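Local coordinates for Emp47p (form2) (Saccharomyces cerevisiae, PDB 2A6Z), which takes part in glycoprotein secretion as a Ca2+-independent cargo receptor, here its carbohydrate recognition domain, and is required for Emp46p to leave the endoplasmic reticulum, at residues K48-W52 against R194-Q200; S62-W67 against M216-V222; Q88-P93 against P189-R194; L111-P117 against K137-Q141. All coordinates share one frame; numbering follows the deposited sequence.

Contact 1 (K48-W52 against R194-Q200); sequences KGSLW and RIGVTAQ
W52 of K48-W52 lies against G196 and T198 of R194-Q200, where two neighbouring antiparallel strands run through one sheet of the legume-lectin-like beta sandwich. Four backbone hydrogen bonds join them. G49 and A199 form one hydrogen-bonded pair. L51 and V197 form the next, with L51 N to V197 O and V197 N to L51 O both 2.9 Å. CA-H...O contacts fill in between, among them T198 CA to G49 O at 3.3 Å.

Side-chain packing falls on both faces. On the face toward the other sheet, L51 CB meets V197 CG1 at 3.9 Å. On the other face G196 brings no side chain. W52 CG lies anti to its carbonyl carbon (chi1 -67°), turning the indole over G196. G196 CA sits 3.6 Å above one face of the indole, offset toward the rim. W52 NE1 is 3.7 Å from the methyl T198 CG2. The hydroxyl T198 OG1 bonds instead to Y99 and W85, and W85 also stacks on W52.

At the solvent end K48 and Q200 run alongside each other, with Q200 CB 3.8 Å from K48 CG. A water donates to Q200 OE1 at 3.0 Å and accepts a weak bond from K48 NZ.

Contact 2 (S62-W67 against M216-V222); sequences SFTMEW and MQFFNGV
F63-W67 and M216-N220 pair as antiparallel strands, their short axes 4.6 Å apart and 169° between directions, with T64-F219 and E66-Q217 as the hydrogen-bonded pairs. One more backbone bond, G221 N to S62 O, follows where the strands end.

Aromatic and methionine side chains occupy the inner face. M216 CG is set anti to its own N (chi1 -178°), which places it over the centre of the W67 six-membered ring, 3.5 Å from the centroid, in a CH-pi contact. In the conformer described, M216 SD lies above the same face, 4.9 Å from that centroid, a distant Met-aromatic contact. The F63 and F218 rings are almost parallel, 2° apart, but slid so that they barely overlap. F218 CZ reaches F63 CB at 3.6 Å, and M65 CG lies beside F218 CD1.

On the other face E66 CD touches F219 CE2 at 3.8 Å. A water joins E66 OE1 to Q217 NE2, while E66 OE2 bonds to S2 and forms a salt bridge with R160. T64 OG1 donates to G221 O at 2.7 Å, in the carbonyl plane and on a lone pair. It ties the C-terminal residues back over the strand.

F57, F84 and F86 meet these rings from the facing sheet. The arrangement is the aromatic core of a legume-lectin-like beta sandwich.

Contact 3 (Q88-P93 against P189-R194); sequences QDSNIP and PSGSYR
The loop that follows strand 81-88 folds over the start of strand 192-200 in one sheet of the lectin sandwich, with Q88 against Y193 and R194 against D89-P93. Q88 and Y193 form an antiparallel non-hydrogen-bonded pair. One backbone hydrogen bond crosses here, D89 N to S192 O at 3.3 Å.

Q88 runs along Y193. Its CG sits over one face of the ring, 3.6 Å from the centroid, in a CH-pi contact. Farther along, Q88 NE2 comes within 3.4 Å of P189 CG. A water accepts from Q88 NE2 and donates to Y193 OH. That hydroxyl donates to P189 O at 2.7 Å, on a lone pair in the carbonyl plane, which holds the rotation of the O-H.

R194 is bent at chi2 and chi3 (-49° and -56°), so its guanidinium folds back against the loop. One face carries the N91-I92 peptide, with I92 N 3.6 Å above its centre. R194 CG also touches N91 O at 3.3 Å. A second water accepts from R194 NH1 and donates to D89 O. R194 NH2 is held by L53 O.

I92, P93 and R194 all pack on W52 of strand 48-58. Strand 192-200 lies between strands 48-58 and 81-88. Q88 bonds through its backbone to D106, and the Y193 ring stacks on F86 of strand 81-88.

Contact 4 (L111-P117 against K137-Q141); sequences LVDNNGP and KIYDQ
D113 OD2 is gripped by two donors, the hydroxyl of Y139 and the backbone N of N115. Y139 OH donates at 2.6 Å, on the syn side and 23° out of the carboxylate plane. N115 N donates at 3.0 Å from well above that plane, which closes an Asx turn. Y139 CG lies anti to its carbonyl carbon (chi1 -56°), which directs the ring to D113. Carboxylate and ring are nearly coplanar, 5° apart, with D113 CG at the ring edge. Two donors on one oxygen would probably favour the charged form of D113.

The Y139 ring is sandwiched. G116 CA sits over one face, 3.4 Å from the centroid, in a CH-pi contact. I138 CG2 lies over the opposite face. L111 CD2 meets I138 CD1 at 4.0 Å.

A short, weakly bonded helical turn about 138-141 thus joins strand 108-113 and its following turn, on the face of this lectin-sandwich sheet turned away from the other sheet. The tyrosine hydroxyl shares the oxygen of an Asx turn and its ring packs on G116.

From the N terminus, strand 48-58 comes first and its partner in contact 1 arrives 142 residues later. Strand 63-72 follows and finds its partner in contact 2 near the C terminus. These two long loops cross. They lie in different sheets of the sandwich and meet in its core, where V197 and I195 pack on W67, F218 and M216. Contact 3 nests within both loops. It shares R194 with contact 1 and ties the loop after strand 81-88 to strand 192-200. Contact 4 closes a short loop of 19 residues, nested inside all three. It reaches the same sheet as contacts 1 and 3 but touches neither; its centre is about 25 Å from those of contacts 2 and 3.

Contact 1 (K48-W52 against R194-Q200)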
loop_
_atom_site.group_PDB
_atom_site.type_symbol
_atom_site.label_atom_id
_atom_site.label_comp_id
_atom_site.label_asym_id
_atom_site.label_seq_id
_atom_site.Cartn_x
_atom_site.Cartn_y
_atom_site.Cartn_z
ATOM N N LYS A 48 -6.302 -9.874 9.823
ATOM C CA LYS A 48 -6.480 -8.774 8.902
ATOM C C LYS A 48 -6.256 -7.470 9.652
ATOM O O LYS A 48 -6.605 -7.340 10.806
ATOM C CB LYS A 48 -7.859 -8.737 8.231
ATOM C CG LYS A 48 -8.105 -9.931 7.317
ATOM C CD LYS A 48 -9.485 -9.966 6.696
ATOM C CE LYS A 48 -9.539 -10.965 5.553
ATOM N NZ LYS A 48 -10.930 -11.288 5.125
ATOM N N GLY A 49 -5.699 -6.488 8.928
ATOM C CA GLY A 49 -5.434 -5.188 9.554
ATOM C C GLY A 49 -5.475 -4.116 8.481
ATOM O O GLY A 49 -5.143 -4.360 7.306
ATOM N N SER A 50 -5.847 -2.889 8.889
ATOM C CA SER A 50 -5.839 -1.730 8.011
ATOM C C SER A 50 -5.262 -0.523 8.721
ATOM O O SER A 50 -5.305 -0.407 9.949
ATOM C CB SER A 50 -7.224 -1.418 7.454
ATOM O OG SER A 50 -8.096 -1.086 8.513
ATOM N N LEU A 51 -4.777 0.404 7.919
ATOM C CA LEU A 51 -4.159 1.636 8.427
ATOM C C LEU A 51 -4.402 2.715 7.378
ATOM O O LEU A 51 -3.810 2.605 6.277
ATOM C CB LEU A 51 -2.704 1.405 8.692
ATOM C CG LEU A 51 -1.887 2.647 9.108
ATOM C CD1 LEU A 51 -2.363 3.199 10.443
ATOM C CD2 LEU A 51 -0.408 2.310 9.127
ATOM N N TRP A 52 -5.268 3.687 7.630
ATOM C CA TRP A 52 -5.640 4.690 6.676
ATOM C C TRP A 52 -5.517 6.079 7.271
ATOM O O TRP A 52 -5.769 6.292 8.470
ATOM C CB TRP A 52 -7.074 4.537 6.255
ATOM C CG TRP A 52 -7.449 3.307 5.455
ATOM C CD1 TRP A 52 -7.812 2.087 5.961
ATOM C CD2 TRP A 52 -7.521 3.193 4.015
ATOM N NE1 TRP A 52 -8.095 1.208 4.915
ATOM C CE2 TRP A 52 -7.937 1.867 3.725
ATOM C CE3 TRP A 52 -7.297 4.111 2.956
ATOM C CZ2 TRP A 52 -8.106 1.428 2.416
ATOM C CZ3 TRP A 52 -7.475 3.648 1.652
ATOM C CH2 TRP A 52 -7.872 2.319 1.406
ATOM N N ARG A 194 -8.172 8.655 -0.759
ATOM C CA ARG A 194 -7.872 7.950 0.467
ATOM C C ARG A 194 -6.580 7.153 0.276
ATOM O O ARG A 194 -6.385 6.526 -0.749
ATOM C CB ARG A 194 -9.028 7.017 0.865
ATOM C CG ARG A 194 -10.394 7.651 0.814
ATOM C CD ARG A 194 -10.515 8.996 1.513
ATOM N NE ARG A 194 -10.119 8.940 2.916
ATOM C CZ ARG A 194 -10.696 9.678 3.857
ATOM N NH1 ARG A 194 -11.676 10.524 3.629
ATOM N NH2 ARG A 194 -10.242 9.543 5.102
ATOM N N ILE A 195 -5.707 7.215 1.294
ATOM C CA ILE A 195 -4.361 6.659 1.276
ATOM C C ILE A 195 -4.245 5.763 2.476
ATOM O O ILE A 195 -4.552 6.177 3.617
ATOM C CB ILE A 195 -3.323 7.815 1.335
ATOM C CG1 ILE A 195 -3.388 8.649 0.056
ATOM C CG2 ILE A 195 -1.934 7.274 1.626
ATOM C CD1 ILE A 195 -2.740 10.014 0.220
ATOM N N GLY A 196 -3.819 4.515 2.243
ATOM C CA GLY A 196 -3.711 3.582 3.352
ATOM C C GLY A 196 -3.115 2.278 2.873
ATOM O O GLY A 196 -2.734 2.114 1.718
ATOM N N VAL A 197 -3.033 1.367 3.803
ATOM C CA VAL A 197 -2.425 0.050 3.599
ATOM C C VAL A 197 -3.255 -0.981 4.355
ATOM O O VAL A 197 -3.753 -0.721 5.450
ATOM C CB VAL A 197 -0.939 0.021 3.997
ATOM C CG1 VAL A 197 -0.767 0.393 5.486
ATOM C CG2 VAL A 197 -0.285 -1.308 3.687
ATOM N N THR A 198 -3.434 -2.149 3.726
ATOM C CA THR A 198 -4.250 -3.203 4.309
ATOM C C THR A 198 -3.514 -4.513 4.056
ATOM O O THR A 198 -2.749 -4.672 3.094
ATOM C CB THR A 198 -5.658 -3.242 3.690
ATOM O OG1 THR A 198 -5.592 -3.572 2.310
ATOM C CG2 THR A 198 -6.359 -1.905 3.825
ATOM N N ALA A 199 -3.783 -5.512 4.901
ATOM C CA ALA A 199 -3.111 -6.818 4.677
ATOM C C ALA A 199 -3.955 -7.910 5.316
ATOM O O ALA A 199 -4.750 -7.694 6.222
ATOM C CB ALA A 199 -1.694 -6.868 5.213
ATOM N N GLN A 200 -3.700 -9.128 4.797
ATOM C CA GLN A 200 -4.262 -10.343 5.346
ATOM C C GLN A 200 -3.191 -11.433 5.199
ATOM O O GLN A 200 -2.424 -11.404 4.218
ATOM C CB GLN A 200 -5.552 -10.757 4.635
ATOM C CG GLN A 200 -5.274 -11.248 3.193
ATOM C CD GLN A 200 -6.481 -11.471 2.339
ATOM O OE1 GLN A 200 -7.506 -10.795 2.619
ATOM N NE2 GLN A 200 -6.334 -12.378 1.358
HETATM O O HOH W 1 -10.166 -9.430 2.322
#

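Contact 2 (S62-W67 against M216-V222)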
loop_
_atom_site.group_PDB
_atom_site.type_symbol
_atom_site.label_atom_id
_atom_site.label_comp_id
_atom_site.label_asym_id
_atom_site.label_seq_id
_atom_site.Cartn_x
_atom_site.Cartn_y
_atom_site.Cartn_z
ATOM N N SER A 62 1.504 17.190 -8.454
ATOM C CA SER A 62 2.369 16.013 -8.316
ATOM C C SER A 62 2.593 15.657 -6.864
ATOM O O SER A 62 2.598 16.506 -5.956
ATOM C CB SER A 62 3.703 16.335 -8.984
ATOM O OG SER A 62 3.458 16.669 -10.335
ATOM N N PHE A 63 2.878 14.345 -6.630
ATOM C CA PHE A 63 3.110 13.904 -5.254
ATOM C C PHE A 63 3.956 12.632 -5.282
ATOM O O PHE A 63 4.102 11.965 -6.271
ATOM C CB PHE A 63 1.759 13.640 -4.524
ATOM C CG PHE A 63 0.987 12.455 -5.030
ATOM C CD1 PHE A 63 1.156 11.195 -4.440
ATOM C CD2 PHE A 63 0.116 12.583 -6.081
ATOM C CE1 PHE A 63 0.482 10.118 -4.921
ATOM C CE2 PHE A 63 -0.581 11.478 -6.586
ATOM C CZ PHE A 63 -0.381 10.234 -6.018
ATOM N N THR A 64 4.440 12.326 -4.055
ATOM C CA THR A 64 5.204 11.125 -3.786
ATOM C C THR A 64 4.637 10.490 -2.507
ATOM O O THR A 64 4.362 11.203 -1.513
ATOM C CB THR A 64 6.653 11.458 -3.501
ATOM O OG1 THR A 64 7.213 12.125 -4.631
ATOM C CG2 THR A 64 7.507 10.239 -3.230
ATOM N N MET A 65 4.506 9.165 -2.501
ATOM C CA MET A 65 4.209 8.385 -1.316
ATOM C C MET A 65 5.317 7.354 -1.134
ATOM O O MET A 65 5.547 6.549 -2.057
ATOM C CB MET A 65 2.898 7.681 -1.460
ATOM C CG MET A 65 1.592 8.382 -1.695
ATOM S SD MET A 65 0.030 7.549 -2.106
ATOM C CE MET A 65 0.524 6.687 -3.603
ATOM N N GLU A 66 5.969 7.317 0.032
ATOM C CA GLU A 66 6.999 6.326 0.328
ATOM C C GLU A 66 6.550 5.502 1.503
ATOM O O GLU A 66 6.390 6.029 2.628
ATOM C CB GLU A 66 8.328 6.997 0.644
ATOM C CG GLU A 66 8.920 7.781 -0.491
ATOM C CD GLU A 66 10.190 8.497 -0.264
ATOM O OE1 GLU A 66 10.707 8.466 0.883
ATOM O OE2 GLU A 66 10.721 9.097 -1.217
ATOM N N TRP A 67 6.386 4.206 1.293
ATOM C CA TRP A 67 5.997 3.251 2.371
ATOM C C TRP A 67 7.189 2.417 2.736
ATOM O O TRP A 67 7.819 1.806 1.865
ATOM C CB TRP A 67 4.884 2.346 1.837
ATOM C CG TRP A 67 3.539 2.927 1.706
ATOM C CD1 TRP A 67 2.926 3.392 0.589
ATOM C CD2 TRP A 67 2.564 3.098 2.776
ATOM N NE1 TRP A 67 1.650 3.849 0.883
ATOM C CE2 TRP A 67 1.416 3.656 2.209
ATOM C CE3 TRP A 67 2.612 2.780 4.154
ATOM C CZ2 TRP A 67 0.265 3.941 2.978
ATOM C CZ3 TRP A 67 1.452 3.084 4.885
ATOM C CH2 TRP A 67 0.336 3.649 4.294
ATOM N N MET A 216 5.686 6.053 6.816
ATOM C CA MET A 216 5.192 6.448 5.502
ATOM C C MET A 216 5.448 7.943 5.388
ATOM O O MET A 216 5.178 8.695 6.312
ATOM C CB MET A 216 3.695 6.114 5.345
ATOM C CG MET A 216 3.050 6.434 3.990
ATOM S SD MET A 216 2.394 8.120 4.185
ATOM C CE MET A 216 1.773 8.417 2.523
ATOM N N GLN A 217 5.972 8.368 4.247
ATOM C CA GLN A 217 6.201 9.765 4.025
ATOM C C GLN A 217 5.502 10.185 2.747
ATOM O O GLN A 217 5.595 9.518 1.706
ATOM C CB GLN A 217 7.688 10.100 3.961
ATOM C CG GLN A 217 8.197 9.904 5.402
ATOM C CD GLN A 217 9.603 10.452 5.539
ATOM O OE1 GLN A 217 9.836 11.369 6.346
ATOM N NE2 GLN A 217 10.527 9.900 4.757
ATOM N N PHE A 218 4.803 11.306 2.815
ATOM C CA PHE A 218 4.120 11.910 1.688
ATOM C C PHE A 218 4.805 13.218 1.361
ATOM O O PHE A 218 5.042 14.010 2.295
ATOM C CB PHE A 218 2.637 12.134 2.081
ATOM C CG PHE A 218 1.777 12.465 0.879
ATOM C CD1 PHE A 218 1.055 11.459 0.253
ATOM C CD2 PHE A 218 1.691 13.729 0.360
ATOM C CE1 PHE A 218 0.260 11.713 -0.853
ATOM C CE2 PHE A 218 0.862 14.008 -0.741
ATOM C CZ PHE A 218 0.155 12.982 -1.347
ATOM N N PHE A 219 5.096 13.452 0.100
ATOM C CA PHE A 219 5.695 14.719 -0.355
ATOM C C PHE A 219 4.848 15.330 -1.432
ATOM O O PHE A 219 4.290 14.652 -2.302
ATOM C CB PHE A 219 7.123 14.512 -0.910
ATOM C CG PHE A 219 8.067 13.793 0.027
ATOM C CD1 PHE A 219 9.001 14.504 0.762
ATOM C CD2 PHE A 219 8.045 12.414 0.171
ATOM C CE1 PHE A 219 9.891 13.888 1.648
ATOM C CE2 PHE A 219 8.911 11.798 1.059
ATOM C CZ PHE A 219 9.861 12.485 1.822
ATOM N N ASN A 220 4.826 16.659 -1.439
ATOM C CA ASN A 220 4.468 17.335 -2.671
ATOM C C ASN A 220 5.612 17.192 -3.675
ATOM O O ASN A 220 6.814 17.228 -3.326
ATOM C CB ASN A 220 4.105 18.750 -2.262
ATOM C CG ASN A 220 2.833 18.738 -1.431
ATOM O OD1 ASN A 220 1.778 18.166 -1.768
ATOM N ND2 ASN A 220 2.798 19.333 -0.239
ATOM N N GLY A 221 5.365 17.062 -4.923
ATOM C CA GLY A 221 6.380 16.928 -5.969
ATOM C C GLY A 221 6.913 15.515 -5.999
ATOM O O GLY A 221 6.392 14.602 -5.317
ATOM N N VAL A 222 7.955 15.352 -6.815
ATOM C CA VAL A 222 8.655 14.059 -7.016
ATOM C C VAL A 222 10.176 14.226 -6.939
ATOM O O VAL A 222 10.860 13.183 -6.948
ATOM C CB VAL A 222 8.256 13.414 -8.366
ATOM C CG1 VAL A 222 6.722 13.304 -8.445
ATOM C CG2 VAL A 222 8.843 14.152 -9.552
ATOM O OXT VAL A 222 10.598 15.383 -6.892
HETATM O O HOH W 2 0.451 17.356 -4.250
HETATM O O HOH W 3 10.487 7.528 3.352
#

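Contact 3 (Q88-P93 against P189-R194)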
loop_
_atom_site.group_PDB
_atom_site.type_symbol
_atom_site.label_atom_id
_atom_site.label_comp_id
_atom_site.label_asym_id
_atom_site.label_seq_id
_atom_site.Cartn_x
_atom_site.Cartn_y
_atom_site.Cartn_z
ATOM N N GLN A 88 -10.292 7.044 -4.725
ATOM C CA GLN A 88 -11.251 8.147 -4.472
ATOM C C GLN A 88 -12.403 7.650 -3.632
ATOM O O GLN A 88 -13.064 6.683 -3.973
ATOM C CB GLN A 88 -11.818 8.644 -5.791
ATOM C CG GLN A 88 -10.921 9.280 -6.763
ATOM C CD GLN A 88 -11.690 9.553 -8.066
ATOM O OE1 GLN A 88 -12.695 10.273 -8.054
ATOM N NE2 GLN A 88 -11.200 8.942 -9.142
ATOM N N ASP A 89 -12.669 8.339 -2.521
ATOM C CA ASP A 89 -13.839 8.048 -1.682
ATOM C C ASP A 89 -14.025 9.279 -0.767
ATOM O O ASP A 89 -13.092 10.046 -0.571
ATOM C CB ASP A 89 -13.636 6.783 -0.894
ATOM C CG ASP A 89 -14.890 6.052 -0.473
ATOM O OD1 ASP A 89 -15.907 6.751 -0.304
ATOM O OD2 ASP A 89 -14.862 4.828 -0.356
ATOM N N SER A 90 -15.195 9.409 -0.228
ATOM C CA SER A 90 -15.499 10.529 0.687
ATOM C C SER A 90 -15.205 10.166 2.131
ATOM O O SER A 90 -15.389 11.007 3.039
ATOM C CB SER A 90 -16.967 10.944 0.481
ATOM O OG SER A 90 -17.766 9.809 0.812
ATOM N N ASN A 91 -14.835 8.931 2.407
ATOM C CA ASN A 91 -14.476 8.485 3.737
ATOM C C ASN A 91 -13.424 7.408 3.593
ATOM O O ASN A 91 -13.171 6.936 2.458
ATOM C CB ASN A 91 -15.708 7.896 4.477
ATOM C CG ASN A 91 -16.649 7.265 3.498
ATOM O OD1 ASN A 91 -17.656 7.894 3.125
ATOM N ND2 ASN A 91 -16.344 6.039 3.062
ATOM N N ILE A 92 -12.862 6.927 4.677
ATOM C CA ILE A 92 -12.068 5.706 4.584
ATOM C C ILE A 92 -12.925 4.629 3.938
ATOM O O ILE A 92 -14.094 4.480 4.342
ATOM C CB ILE A 92 -11.583 5.281 5.984
ATOM C CG1 ILE A 92 -10.592 6.288 6.594
ATOM C CG2 ILE A 92 -11.001 3.864 5.984
ATOM C CD1 ILE A 92 -10.197 6.029 8.030
ATOM N N PRO A 93 -12.431 3.920 2.939
ATOM C CA PRO A 93 -13.326 3.005 2.230
ATOM C C PRO A 93 -13.942 1.979 3.151
ATOM O O PRO A 93 -13.260 1.395 4.014
ATOM C CB PRO A 93 -12.374 2.371 1.190
ATOM C CG PRO A 93 -11.393 3.479 0.933
ATOM C CD PRO A 93 -11.083 4.029 2.318
ATOM N N PRO A 189 -8.090 11.519 -12.160
ATOM C CA PRO A 189 -8.912 12.740 -12.081
ATOM C C PRO A 189 -8.840 13.327 -10.682
ATOM O O PRO A 189 -8.472 12.713 -9.678
ATOM C CB PRO A 189 -10.329 12.226 -12.369
ATOM C CG PRO A 189 -10.280 10.825 -11.764
ATOM C CD PRO A 189 -8.906 10.292 -12.056
ATOM N N SER A 190 -9.228 14.602 -10.593
ATOM C CA SER A 190 -9.174 15.320 -9.344
ATOM C C SER A 190 -10.258 14.835 -8.384
ATOM O O SER A 190 -11.272 14.278 -8.783
ATOM C CB SER A 190 -9.306 16.839 -9.614
ATOM O OG SER A 190 -8.887 17.532 -8.463
ATOM N N GLY A 191 -10.033 15.060 -7.140
ATOM C CA GLY A 191 -10.989 14.706 -6.098
ATOM C C GLY A 191 -10.239 14.321 -4.848
ATOM O O GLY A 191 -9.031 14.486 -4.707
ATOM N N SER A 192 -11.008 13.816 -3.880
ATOM C CA SER A 192 -10.463 13.466 -2.620
ATOM C C SER A 192 -10.065 11.992 -2.566
ATOM O O SER A 192 -10.943 11.121 -2.734
ATOM C CB SER A 192 -11.535 13.728 -1.507
ATOM O OG SER A 192 -10.919 13.597 -0.244
ATOM N N TYR A 193 -8.769 11.756 -2.355
ATOM C CA TYR A 193 -8.248 10.410 -2.335
ATOM C C TYR A 193 -7.892 9.929 -0.955
ATOM O O TYR A 193 -7.385 10.681 -0.101
ATOM C CB TYR A 193 -6.976 10.297 -3.228
ATOM C CG TYR A 193 -7.294 10.347 -4.685
ATOM C CD1 TYR A 193 -7.609 11.512 -5.388
ATOM C CD2 TYR A 193 -7.257 9.139 -5.420
ATOM C CE1 TYR A 193 -7.899 11.463 -6.729
ATOM C CE2 TYR A 193 -7.530 9.107 -6.752
ATOM C CZ TYR A 193 -7.835 10.255 -7.457
ATOM O OH TYR A 193 -8.125 10.224 -8.780
ATOM N N ARG A 194 -8.172 8.655 -0.759
ATOM C CA ARG A 194 -7.872 7.950 0.467
ATOM C C ARG A 194 -6.580 7.153 0.276
ATOM O O ARG A 194 -6.385 6.526 -0.749
ATOM C CB ARG A 194 -9.028 7.017 0.865
ATOM C CG ARG A 194 -10.394 7.651 0.814
ATOM C CD ARG A 194 -10.515 8.996 1.513
ATOM N NE ARG A 194 -10.119 8.940 2.916
ATOM C CZ ARG A 194 -10.696 9.678 3.857
ATOM N NH1 ARG A 194 -11.676 10.524 3.629
ATOM N NH2 ARG A 194 -10.242 9.543 5.102
HETATM O O HOH W 4 -9.042 7.530 -9.749
HETATM O O HOH W 5 -12.378 11.887 1.239
#

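Contact 4 (L111-P117 against K137-Q141)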
loop_
_atom_site.group_PDB
_atom_site.type_symbol
_atom_site.label_atom_id
_atom_site.label_comp_id
_atom_site.label_asym_id
_atom_site.label_seq_id
_atom_site.Cartn_x
_atom_site.Cartn_y
_atom_site.Cartn_z
ATOM N N LEU A 111 -0.268 -4.167 -5.068
ATOM C CA LEU A 111 -0.353 -5.433 -4.336
ATOM C C LEU A 111 1.026 -6.084 -4.266
ATOM O O LEU A 111 1.650 -6.309 -5.324
ATOM C CB LEU A 111 -1.313 -6.393 -5.046
ATOM C CG LEU A 111 -1.385 -7.811 -4.447
ATOM C CD1 LEU A 111 -1.929 -7.800 -3.025
ATOM C CD2 LEU A 111 -2.276 -8.675 -5.346
ATOM N N VAL A 112 1.482 -6.407 -3.065
ATOM C CA VAL A 112 2.657 -7.232 -2.866
ATOM C C VAL A 112 2.166 -8.586 -2.363
ATOM O O VAL A 112 1.507 -8.702 -1.331
ATOM C CB VAL A 112 3.659 -6.576 -1.894
ATOM C CG1 VAL A 112 4.787 -7.534 -1.583
ATOM C CG2 VAL A 112 4.163 -5.256 -2.461
ATOM N N ASP A 113 2.472 -9.630 -3.144
ATOM C CA ASP A 113 2.026 -10.989 -2.787
ATOM C C ASP A 113 2.856 -11.973 -3.556
ATOM O O ASP A 113 3.739 -11.629 -4.369
ATOM C CB ASP A 113 0.518 -11.201 -2.960
ATOM C CG ASP A 113 0.154 -11.736 -4.341
ATOM O OD1 ASP A 113 0.601 -11.144 -5.349
ATOM O OD2 ASP A 113 -0.537 -12.792 -4.392
ATOM N N ASN A 114 2.591 -13.280 -3.316
ATOM C CA ASN A 114 3.405 -14.303 -3.958
ATOM C C ASN A 114 2.543 -15.433 -4.539
ATOM O O ASN A 114 3.102 -16.483 -4.880
ATOM C CB ASN A 114 4.486 -14.836 -3.039
ATOM C CG ASN A 114 3.986 -15.715 -1.913
ATOM O OD1 ASN A 114 2.823 -16.073 -1.870
ATOM N ND2 ASN A 114 4.897 -16.012 -0.993
ATOM N N ASN A 115 1.229 -15.258 -4.607
ATOM C CA ASN A 115 0.331 -16.335 -5.042
ATOM C C ASN A 115 0.092 -16.381 -6.544
ATOM O O ASN A 115 -0.655 -17.266 -6.977
ATOM C CB ASN A 115 -1.007 -16.208 -4.293
ATOM C CG ASN A 115 -1.694 -17.572 -4.126
ATOM O OD1 ASN A 115 -1.045 -18.607 -3.967
ATOM N ND2 ASN A 115 -2.996 -17.525 -4.137
ATOM N N GLY A 116 0.672 -15.458 -7.305
ATOM C CA GLY A 116 0.475 -15.428 -8.728
ATOM C C GLY A 116 1.548 -16.240 -9.465
ATOM O O GLY A 116 2.437 -16.835 -8.876
ATOM N N PRO A 117 1.438 -16.246 -10.782
ATOM C CA PRO A 117 2.237 -17.174 -11.627
ATOM C C PRO A 117 3.686 -16.806 -11.721
ATOM O O PRO A 117 4.464 -17.625 -12.235
ATOM C CB PRO A 117 1.543 -17.124 -12.985
ATOM C CG PRO A 117 0.772 -15.878 -13.003
ATOM C CD PRO A 117 0.410 -15.521 -11.572
ATOM N N LYS A 137 -8.929 -13.026 -11.693
ATOM C CA LYS A 137 -8.171 -12.548 -12.830
ATOM C C LYS A 137 -7.101 -11.503 -12.458
ATOM O O LYS A 137 -6.545 -10.855 -13.343
ATOM C CB LYS A 137 -9.109 -11.975 -13.894
ATOM C CG LYS A 137 -10.120 -13.053 -14.364
ATOM C CD LYS A 137 -11.014 -12.441 -15.446
ATOM C CE LYS A 137 -12.047 -13.345 -16.072
ATOM N NZ LYS A 137 -11.622 -14.722 -16.339
ATOM N N ILE A 138 -6.870 -11.332 -11.140
ATOM C CA ILE A 138 -6.035 -10.187 -10.738
ATOM C C ILE A 138 -4.655 -10.215 -11.387
ATOM O O ILE A 138 -4.178 -9.152 -11.784
ATOM C CB ILE A 138 -5.975 -10.167 -9.203
ATOM C CG1 ILE A 138 -5.441 -8.826 -8.680
ATOM C CG2 ILE A 138 -5.263 -11.371 -8.567
ATOM C CD1 ILE A 138 -5.794 -8.627 -7.200
ATOM N N TYR A 139 -4.033 -11.394 -11.504
ATOM C CA TYR A 139 -2.664 -11.390 -12.031
ATOM C C TYR A 139 -2.624 -11.046 -13.523
ATOM O O TYR A 139 -1.730 -10.331 -13.994
ATOM C CB TYR A 139 -1.957 -12.745 -11.743
ATOM C CG TYR A 139 -2.005 -13.013 -10.237
ATOM C CD1 TYR A 139 -1.339 -12.172 -9.328
ATOM C CD2 TYR A 139 -2.762 -14.072 -9.707
ATOM C CE1 TYR A 139 -1.388 -12.396 -7.966
ATOM C CE2 TYR A 139 -2.820 -14.274 -8.352
ATOM C CZ TYR A 139 -2.142 -13.433 -7.488
ATOM O OH TYR A 139 -2.235 -13.682 -6.138
ATOM N N ASP A 140 -3.625 -11.523 -14.249
ATOM C CA ASP A 140 -3.683 -11.160 -15.686
ATOM C C ASP A 140 -4.056 -9.706 -15.873
ATOM O O ASP A 140 -3.701 -9.103 -16.928
ATOM C CB ASP A 140 -4.689 -12.043 -16.371
ATOM C CG ASP A 140 -4.245 -12.588 -17.669
ATOM O OD1 ASP A 140 -4.825 -13.518 -18.227
ATOM O OD2 ASP A 140 -3.350 -11.886 -18.186
ATOM N N GLN A 141 -4.742 -9.119 -14.892
ATOM C CA GLN A 141 -5.260 -7.746 -15.016
ATOM C C GLN A 141 -4.294 -6.708 -14.468
ATOM O O GLN A 141 -4.562 -5.523 -14.660
ATOM C CB GLN A 141 -6.650 -7.622 -14.342
ATOM C CG GLN A 141 -7.641 -8.495 -15.146
ATOM C CD GLN A 141 -9.101 -8.377 -15.003
ATOM O OE1 GLN A 141 -9.435 -7.947 -13.912
ATOM N NE2 GLN A 141 -9.886 -8.758 -16.023
#